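PDB 6P2K: fibronectin type III domain-containing protein from Simiduia agarivorans, which probably cleaves the backbone of xyloglucan as a glycoside hydrolase family 74 enzyme, through the beta-propeller part of a longer protein. Local coordinates for residues 9-14 and 430-435; 401-406 and 758-763. All coordinates share one frame; numbering follows the deposited sequence.

The chain starts with strand 7-8, an outermost strand of the sheet that also holds strands 745-751, 754-761 and 765-770 from near the C terminus. It then leaves through the loop 9-14 for what is probably the N-terminal propeller. Interaction 1 brings this loop against 430-435, closing a span of more than 400 residues. Interaction 2 closes a second span, joining 401-406 to 758-763. The segments alternate along the chain, so the two contacts cross. They also touch: Ala13 and Gly14 pack on Thr401, and Leu9 on Tyr758. Together they tie the N-terminal linker to what are probably the first and last sheets of the C-terminal propeller, as in other family 74 enzymes.

Interaction 1 (9-14 and 430-435)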
ATOM      1  N   LEU B   9     -27.850  -9.958  24.686  1.00 24.86           N
ATOM      2  CA  LEU B   9     -26.844  -9.412  23.767  1.00 27.04           C
ATOM      3  C   LEU B   9     -27.226  -9.872  22.361  1.00 23.64           C
ATOM      4  O   LEU B   9     -26.716 -10.882  21.871  1.00 22.60           O
ATOM      5  CB  LEU B   9     -25.429  -9.872  24.163  1.00 24.06           C
ATOM      6  CG  LEU B   9     -24.972  -9.585  25.598  1.00 22.73           C
ATOM      7  CD1 LEU B   9     -23.706 -10.365  25.925  1.00 23.48           C
ATOM      8  CD2 LEU B   9     -24.756  -8.094  25.819  1.00 22.92           C
ATOM      9  N   ASN B  10     -28.126  -9.133  21.712  1.00 24.50           N
ATOM     10  CA  ASN B  10     -28.758  -9.622  20.493  1.00 22.68           C
ATOM     11  C   ASN B  10     -29.085  -8.471  19.556  1.00 21.81           C
ATOM     12  O   ASN B  10     -29.322  -7.346  20.012  1.00 20.07           O
ATOM     13  CB  ASN B  10     -30.034 -10.408  20.822  1.00 18.84           C
ATOM     14  CG  ASN B  10     -29.739 -11.690  21.562  1.00 19.47           C
ATOM     15  OD1 ASN B  10     -29.125 -12.605  21.011  1.00 19.66           O
ATOM     16  ND2 ASN B  10     -30.164 -11.763  22.821  1.00 21.14           N
ATOM     17  N   PRO B  11     -29.118  -8.721  18.241  1.00 21.15           N
ATOM     18  CA  PRO B  11     -29.423  -7.649  17.285  1.00 15.76           C
ATOM     19  C   PRO B  11     -30.908  -7.396  17.084  1.00 16.69           C
ATOM     20  O   PRO B  11     -31.260  -6.420  16.408  1.00 18.46           O
ATOM     21  CB  PRO B  11     -28.781  -8.155  15.988  1.00 16.71           C
ATOM     22  CG  PRO B  11     -28.903  -9.639  16.090  1.00 17.14           C
ATOM     23  CD  PRO B  11     -28.767  -9.982  17.562  1.00 16.83           C
ATOM     24  N   GLY B  12     -31.783  -8.233  17.636  1.00 16.64           N
ATOM     25  CA  GLY B  12     -33.212  -8.020  17.500  1.00 17.72           C
ATOM     26  C   GLY B  12     -33.913  -9.016  16.598  1.00 17.80           C
ATOM     27  O   GLY B  12     -33.502  -9.223  15.452  1.00 16.01           O
ATOM     28  N   ALA B  13     -34.979  -9.633  17.115  1.00 18.25           N
ATOM     29  CA  ALA B  13     -35.806 -10.605  16.384  1.00 18.53           C
ATOM     30  C   ALA B  13     -34.885 -11.697  15.834  1.00 21.80           C
ATOM     31  O   ALA B  13     -34.034 -12.207  16.575  1.00 22.71           O
ATOM     32  CB  ALA B  13     -36.647  -9.869  15.353  1.00 18.12           C
ATOM     33  N   GLY B  14     -35.009 -12.083  14.567  1.00 21.66           N
ATOM     34  CA  GLY B  14     -34.165 -13.110  13.993  1.00 21.87           C
ATOM     35  C   GLY B  14     -34.807 -14.473  13.863  1.00 21.24           C
ATOM     36  O   GLY B  14     -34.146 -15.402  13.382  1.00 21.59           O
ATOM     37  N   VAL B 430     -23.504  -5.488  22.033  1.00 19.23           N
ATOM     38  CA  VAL B 430     -24.645  -4.580  21.979  1.00 19.19           C
ATOM     39  C   VAL B 430     -25.233  -4.544  20.573  1.00 19.51           C
ATOM     40  O   VAL B 430     -26.441  -4.728  20.382  1.00 18.31           O
ATOM     41  CB  VAL B 430     -24.234  -3.176  22.457  1.00 20.36           C
ATOM     42  CG1 VAL B 430     -25.300  -2.152  22.092  1.00 23.10           C
ATOM     43  CG2 VAL B 430     -23.988  -3.178  23.959  1.00 20.03           C
ATOM     44  N   SER B 431     -24.391  -4.313  19.567  1.00 21.16           N
ATOM     45  CA  SER B 431     -24.844  -4.173  18.191  1.00 19.44           C
ATOM     46  C   SER B 431     -24.101  -5.161  17.306  1.00 17.70           C
ATOM     47  O   SER B 431     -22.966  -5.545  17.596  1.00 18.53           O
ATOM     48  CB  SER B 431     -24.641  -2.748  17.677  1.00 16.59           C
ATOM     49  OG  SER B 431     -23.269  -2.479  17.442  1.00 18.04           O
ATOM     50  N   TRP B 432     -24.750  -5.560  16.209  1.00 14.08           N
ATOM     51  CA  TRP B 432     -24.294  -6.697  15.423  1.00 11.45           C
ATOM     52  C   TRP B 432     -24.435  -6.438  13.929  1.00 16.37           C
ATOM     53  O   TRP B 432     -25.172  -5.552  13.487  1.00 17.47           O
ATOM     54  CB  TRP B 432     -25.080  -7.968  15.764  1.00 15.66           C
ATOM     55  CG  TRP B 432     -25.111  -8.286  17.215  1.00 17.18           C
ATOM     56  CD1 TRP B 432     -25.867  -7.674  18.178  1.00 13.14           C
ATOM     57  CD2 TRP B 432     -24.350  -9.296  17.880  1.00 17.81           C
ATOM     58  NE1 TRP B 432     -25.616  -8.243  19.403  1.00 16.35           N
ATOM     59  CE2 TRP B 432     -24.692  -9.244  19.247  1.00 18.50           C
ATOM     60  CE3 TRP B 432     -23.410 -10.241  17.453  1.00 15.82           C
ATOM     61  CZ2 TRP B 432     -24.129 -10.101  20.188  1.00 15.40           C
ATOM     62  CZ3 TRP B 432     -22.849 -11.092  18.393  1.00 18.52           C
ATOM     63  CH2 TRP B 432     -23.212 -11.015  19.743  1.00 16.63           C
ATOM     64  N   SER B 433     -23.725  -7.261  13.160  1.00 16.67           N
ATOM     65  CA  SER B 433     -23.880  -7.362  11.718  1.00 17.22           C
ATOM     66  C   SER B 433     -23.615  -8.808  11.321  1.00 20.04           C
ATOM     67  O   SER B 433     -22.720  -9.451  11.872  1.00 20.38           O
ATOM     68  CB  SER B 433     -22.921  -6.429  10.968  1.00 17.74           C
ATOM     69  OG  SER B 433     -23.014  -6.629   9.566  1.00 18.08           O
ATOM     70  N   ASN B 434     -24.403  -9.321  10.377  1.00 20.71           N
ATOM     71  CA  ASN B 434     -24.129 -10.634   9.803  1.00 19.71           C
ATOM     72  C   ASN B 434     -23.918 -10.552   8.294  1.00 18.27           C
ATOM     73  O   ASN B 434     -23.993 -11.573   7.603  1.00 18.15           O
ATOM     74  CB  ASN B 434     -25.241 -11.631  10.157  1.00 15.81           C
ATOM     75  CG  ASN B 434     -26.494 -11.470   9.304  1.00 16.42           C
ATOM     76  OD1 ASN B 434     -26.787 -10.396   8.783  1.00 13.61           O
ATOM     77  ND2 ASN B 434     -27.240 -12.557   9.158  1.00 13.84           N
ATOM     78  N   MET B 435     -23.631  -9.351   7.777  1.00 19.56           N
ATOM     79  CA  MET B 435     -23.506  -9.164   6.335  1.00 18.95           C
ATOM     80  C   MET B 435     -22.350  -9.969   5.750  1.00 17.79           C
ATOM     81  O   MET B 435     -22.410 -10.373   4.584  1.00 18.04           O
ATOM     82  CB  MET B 435     -23.326  -7.678   6.012  1.00 17.70           C
ATOM     83  CG  MET B 435     -24.539  -6.806   6.322  1.00 19.58           C
ATOM     84  SD  MET B 435     -26.035  -7.262   5.412  1.00 20.44           S
ATOM     85  CE  MET B 435     -25.510  -6.990   3.721  1.00 20.93           C
TER
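Pro11 lies over one face of the Trp432 indole. Its CD stands 4.0 Å from the centroid of the five-membered ring, 20° off the ring normal, which makes this a CH-pi contact. Pro11 CB sits 3.7 Å from Trp432 CD1 and also reaches Trp432 CB. Trp432 CG is anti to its carbonyl carbon, beside the backbone N (chi1 -53°), and CB points toward the 9-14 loop. The backbone of that loop follows the indole. Asn10 C is 3.5 Å from Trp432 NE1, and Leu9 O approaches Trp432 CZ2 obliquely at 3.2 Å. The Leu9 side chain adds a looser touch, CB to CZ2 at 4.2 Å. No hydrogen bond joins the two segments. Trp432 NE1 is used elsewhere, in a weak bond to Gly429 O. An alanine in place of Trp432 would probably open a gap under the loop and leave Pro11 CD without its aromatic partner. Met423 touches both Pro11 and Trp432, while Leu766 touches Leu9 and Trp432. The arrangement packs the linker that probably runs from one propeller to the other onto the tryptophan, as fits the two-propeller fold of family 74.

Interaction 2 (401-406 and 758-763); sequences TYTYDV and YSTTPG
Thr760 OG1 lies 3.5 Å from both Thr403 O and Tyr404 O, in weak bonds that compete for one proton. Ser745 OG and Thr744 OG1 also hydrogen-bond to it, so this buried hydroxyl has four polar neighbours. With OG1 between the backbone N and the carbonyl carbon (chi1 63°), the methyl CG2 is placed anti to that carbon. There it meets Thr403 CG2 at 3.6 Å, the two side chains crossing at about a right angle. The same methyl packs against Val406 CB.

The firm bond across the contact is from Thr403 N to Thr761 O, 3.1 Å long and nearly straight at 165°. Gly763 N also reaches Thr761 O, weakly, as the chain turns back in an inverse gamma turn centred on Pro762. Pro762 CA lies 3.6 Å above one face of the Tyr402 ring, offset toward the rim. Pro762 CB comes within 3.4 Å of Tyr402 CE2. Lys693 takes the Tyr402 hydroxyl.

Tyr404 and Asp405 form a classic beta bulge opposite Gly416. Asp405 OD2 binds a zinc ion together with Asp513, while Val406 N donates to Asp405 OD1 at 2.7 Å in a bent bond, on the anti side and 25° out of the carboxylate plane.

Strand 403-409 is an outermost strand of its sheet, next to strand 412-417. Strand 754-761 lies between 745-751 and 765-770. The contact sets these two sheets side by side, probably the first and last blades of the C-terminal propeller, and Leu766 of strand 765-770 touches both Val406 and Thr760.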
ATOM      1  N   THR B 401     -33.417 -15.961  17.819  1.00 21.27           N
ATOM      2  CA  THR B 401     -32.512 -16.737  16.986  1.00 21.02           C
ATOM      3  C   THR B 401     -32.163 -18.055  17.658  1.00 19.71           C
ATOM      4  O   THR B 401     -32.030 -18.128  18.883  1.00 18.45           O
ATOM      5  CB  THR B 401     -31.221 -15.968  16.697  1.00 19.22           C
ATOM      6  OG1 THR B 401     -30.528 -15.710  17.927  1.00 16.88           O
ATOM      7  CG2 THR B 401     -31.524 -14.653  15.994  1.00 13.22           C
ATOM      8  N   TYR B 402     -32.021 -19.096  16.842  1.00 18.07           N
ATOM      9  CA  TYR B 402     -31.361 -20.321  17.278  1.00 17.88           C
ATOM     10  C   TYR B 402     -29.856 -20.087  17.216  1.00 18.24           C
ATOM     11  O   TYR B 402     -29.273 -20.013  16.128  1.00 19.30           O
ATOM     12  CB  TYR B 402     -31.773 -21.504  16.403  1.00 17.32           C
ATOM     13  CG  TYR B 402     -31.403 -22.851  16.999  1.00 21.32           C
ATOM     14  CD1 TYR B 402     -30.070 -23.233  17.131  1.00 18.66           C
ATOM     15  CD2 TYR B 402     -32.385 -23.736  17.433  1.00 19.16           C
ATOM     16  CE1 TYR B 402     -29.723 -24.446  17.675  1.00 21.30           C
ATOM     17  CE2 TYR B 402     -32.045 -24.962  17.977  1.00 21.12           C
ATOM     18  CZ  TYR B 402     -30.711 -25.307  18.098  1.00 23.57           C
ATOM     19  OH  TYR B 402     -30.353 -26.516  18.640  1.00 26.15           O
ATOM     20  N   THR B 403     -29.219 -19.971  18.377  1.00 15.69           N
ATOM     21  CA  THR B 403     -27.782 -19.741  18.452  1.00 18.61           C
ATOM     22  C   THR B 403     -27.093 -20.989  18.987  1.00 20.54           C
ATOM     23  O   THR B 403     -27.455 -21.492  20.057  1.00 20.35           O
ATOM     24  CB  THR B 403     -27.463 -18.530  19.330  1.00 20.44           C
ATOM     25  OG1 THR B 403     -28.216 -17.398  18.870  1.00 18.61           O
ATOM     26  CG2 THR B 403     -25.977 -18.198  19.255  1.00 16.95           C
ATOM     27  N   TYR B 404     -26.105 -21.484  18.233  1.00 17.78           N
ATOM     28  CA  TYR B 404     -25.403 -22.721  18.574  1.00 17.57           C
ATOM     29  C   TYR B 404     -24.301 -22.501  19.606  1.00 18.96           C
ATOM     30  O   TYR B 404     -24.120 -23.325  20.510  1.00 19.40           O
ATOM     31  CB  TYR B 404     -24.750 -23.339  17.336  1.00 16.82           C
ATOM     32  CG  TYR B 404     -25.643 -23.837  16.218  1.00 18.47           C
ATOM     33  CD1 TYR B 404     -26.275 -25.073  16.298  1.00 14.67           C
ATOM     34  CD2 TYR B 404     -25.789 -23.102  15.047  1.00 17.02           C
ATOM     35  CE1 TYR B 404     -27.060 -25.544  15.258  1.00 17.52           C
ATOM     36  CE2 TYR B 404     -26.569 -23.566  14.000  1.00 18.03           C
ATOM     37  CZ  TYR B 404     -27.200 -24.783  14.110  1.00 18.98           C
ATOM     38  OH  TYR B 404     -27.970 -25.240  13.069  1.00 19.16           O
ATOM     39  N   ASP B 405     -23.524 -21.429  19.454  1.00 17.61           N
ATOM     40  CA  ASP B 405     -22.242 -21.287  20.136  1.00 17.35           C
ATOM     41  C   ASP B 405     -21.896 -19.805  20.183  1.00 19.43           C
ATOM     42  O   ASP B 405     -22.471 -18.993  19.450  1.00 14.82           O
ATOM     43  CB  ASP B 405     -21.145 -22.100  19.419  1.00 17.65           C
ATOM     44  CG  ASP B 405     -20.008 -22.526  20.352  1.00 21.78           C
ATOM     45  OD1 ASP B 405     -19.910 -21.936  21.451  1.00 16.08           O
ATOM     46  OD2 ASP B 405     -19.238 -23.468  20.001  1.00 21.27           O
ATOM     47  N   VAL B 406     -20.958 -19.457  21.066  1.00 18.71           N
ATOM     48  CA  VAL B 406     -20.502 -18.081  21.229  1.00 16.80           C
ATOM     49  C   VAL B 406     -19.004 -18.094  21.489  1.00 19.59           C
ATOM     50  O   VAL B 406     -18.464 -19.043  22.062  1.00 18.48           O
ATOM     51  CB  VAL B 406     -21.255 -17.354  22.373  1.00 19.17           C
ATOM     52  CG1 VAL B 406     -20.990 -18.034  23.714  1.00 15.52           C
ATOM     53  CG2 VAL B 406     -20.886 -15.872  22.430  1.00 12.35           C
ATOM     54  N   TYR B 758     -21.658 -16.630  29.771  1.00 19.04           N
ATOM     55  CA  TYR B 758     -22.273 -16.391  28.470  1.00 19.90           C
ATOM     56  C   TYR B 758     -22.946 -17.681  28.024  1.00 23.09           C
ATOM     57  O   TYR B 758     -22.281 -18.717  27.893  1.00 24.30           O
ATOM     58  CB  TYR B 758     -21.233 -15.959  27.434  1.00 20.09           C
ATOM     59  CG  TYR B 758     -20.746 -14.530  27.540  1.00 21.84           C
ATOM     60  CD1 TYR B 758     -20.056 -14.084  28.662  1.00 26.50           C
ATOM     61  CD2 TYR B 758     -20.947 -13.632  26.500  1.00 21.55           C
ATOM     62  CE1 TYR B 758     -19.596 -12.778  28.747  1.00 25.43           C
ATOM     63  CE2 TYR B 758     -20.495 -12.324  26.579  1.00 23.44           C
ATOM     64  CZ  TYR B 758     -19.820 -11.904  27.704  1.00 25.57           C
ATOM     65  OH  TYR B 758     -19.360 -10.609  27.790  1.00 28.43           O
ATOM     66  N   SER B 759     -24.255 -17.620  27.785  1.00 18.50           N
ATOM     67  CA  SER B 759     -25.014 -18.787  27.352  1.00 21.58           C
ATOM     68  C   SER B 759     -25.821 -18.470  26.104  1.00 20.96           C
ATOM     69  O   SER B 759     -26.494 -17.434  26.038  1.00 20.97           O
ATOM     70  CB  SER B 759     -25.931 -19.298  28.477  1.00 21.74           C
ATOM     71  OG  SER B 759     -25.245 -19.379  29.713  1.00 23.75           O
ATOM     72  N   THR B 760     -25.750 -19.364  25.122  1.00 18.55           N
ATOM     73  CA  THR B 760     -26.582 -19.288  23.935  1.00 17.33           C
ATOM     74  C   THR B 760     -27.758 -20.244  24.076  1.00 20.14           C
ATOM     75  O   THR B 760     -27.672 -21.265  24.764  1.00 17.81           O
ATOM     76  CB  THR B 760     -25.777 -19.628  22.685  1.00 19.20           C
ATOM     77  OG1 THR B 760     -25.322 -20.987  22.768  1.00 20.63           O
ATOM     78  CG2 THR B 760     -24.581 -18.710  22.572  1.00 20.98           C
ATOM     79  N   THR B 761     -28.867 -19.894  23.432  1.00 19.01           N
ATOM     80  CA  THR B 761     -30.117 -20.615  23.593  1.00 17.23           C
ATOM     81  C   THR B 761     -30.644 -21.065  22.239  1.00 19.92           C
ATOM     82  O   THR B 761     -30.400 -20.406  21.221  1.00 18.72           O
ATOM     83  CB  THR B 761     -31.169 -19.737  24.283  1.00 18.91           C
ATOM     84  OG1 THR B 761     -31.459 -18.609  23.450  1.00 20.00           O
ATOM     85  CG2 THR B 761     -30.654 -19.237  25.626  1.00 19.29           C
ATOM     86  N   PRO B 762     -31.375 -22.188  22.193  1.00 18.65           N
ATOM     87  CA  PRO B 762     -31.970 -22.675  20.943  1.00 20.22           C
ATOM     88  C   PRO B 762     -33.277 -21.968  20.587  1.00 22.43           C
ATOM     89  O   PRO B 762     -34.312 -22.601  20.385  1.00 24.71           O
ATOM     90  CB  PRO B 762     -32.191 -24.161  21.236  1.00 20.69           C
ATOM     91  CG  PRO B 762     -32.514 -24.177  22.690  1.00 23.58           C
ATOM     92  CD  PRO B 762     -31.636 -23.113  23.312  1.00 20.64           C
ATOM     93  N   GLY B 763     -33.236 -20.640  20.531  1.00 19.58           N
ATOM     94  CA  GLY B 763     -34.436 -19.913  20.183  1.00 20.31           C
ATOM     95  C   GLY B 763     -34.534 -18.494  20.699  1.00 21.02           C
ATOM     96  O   GLY B 763     -35.399 -17.744  20.243  1.00 25.80           O
TER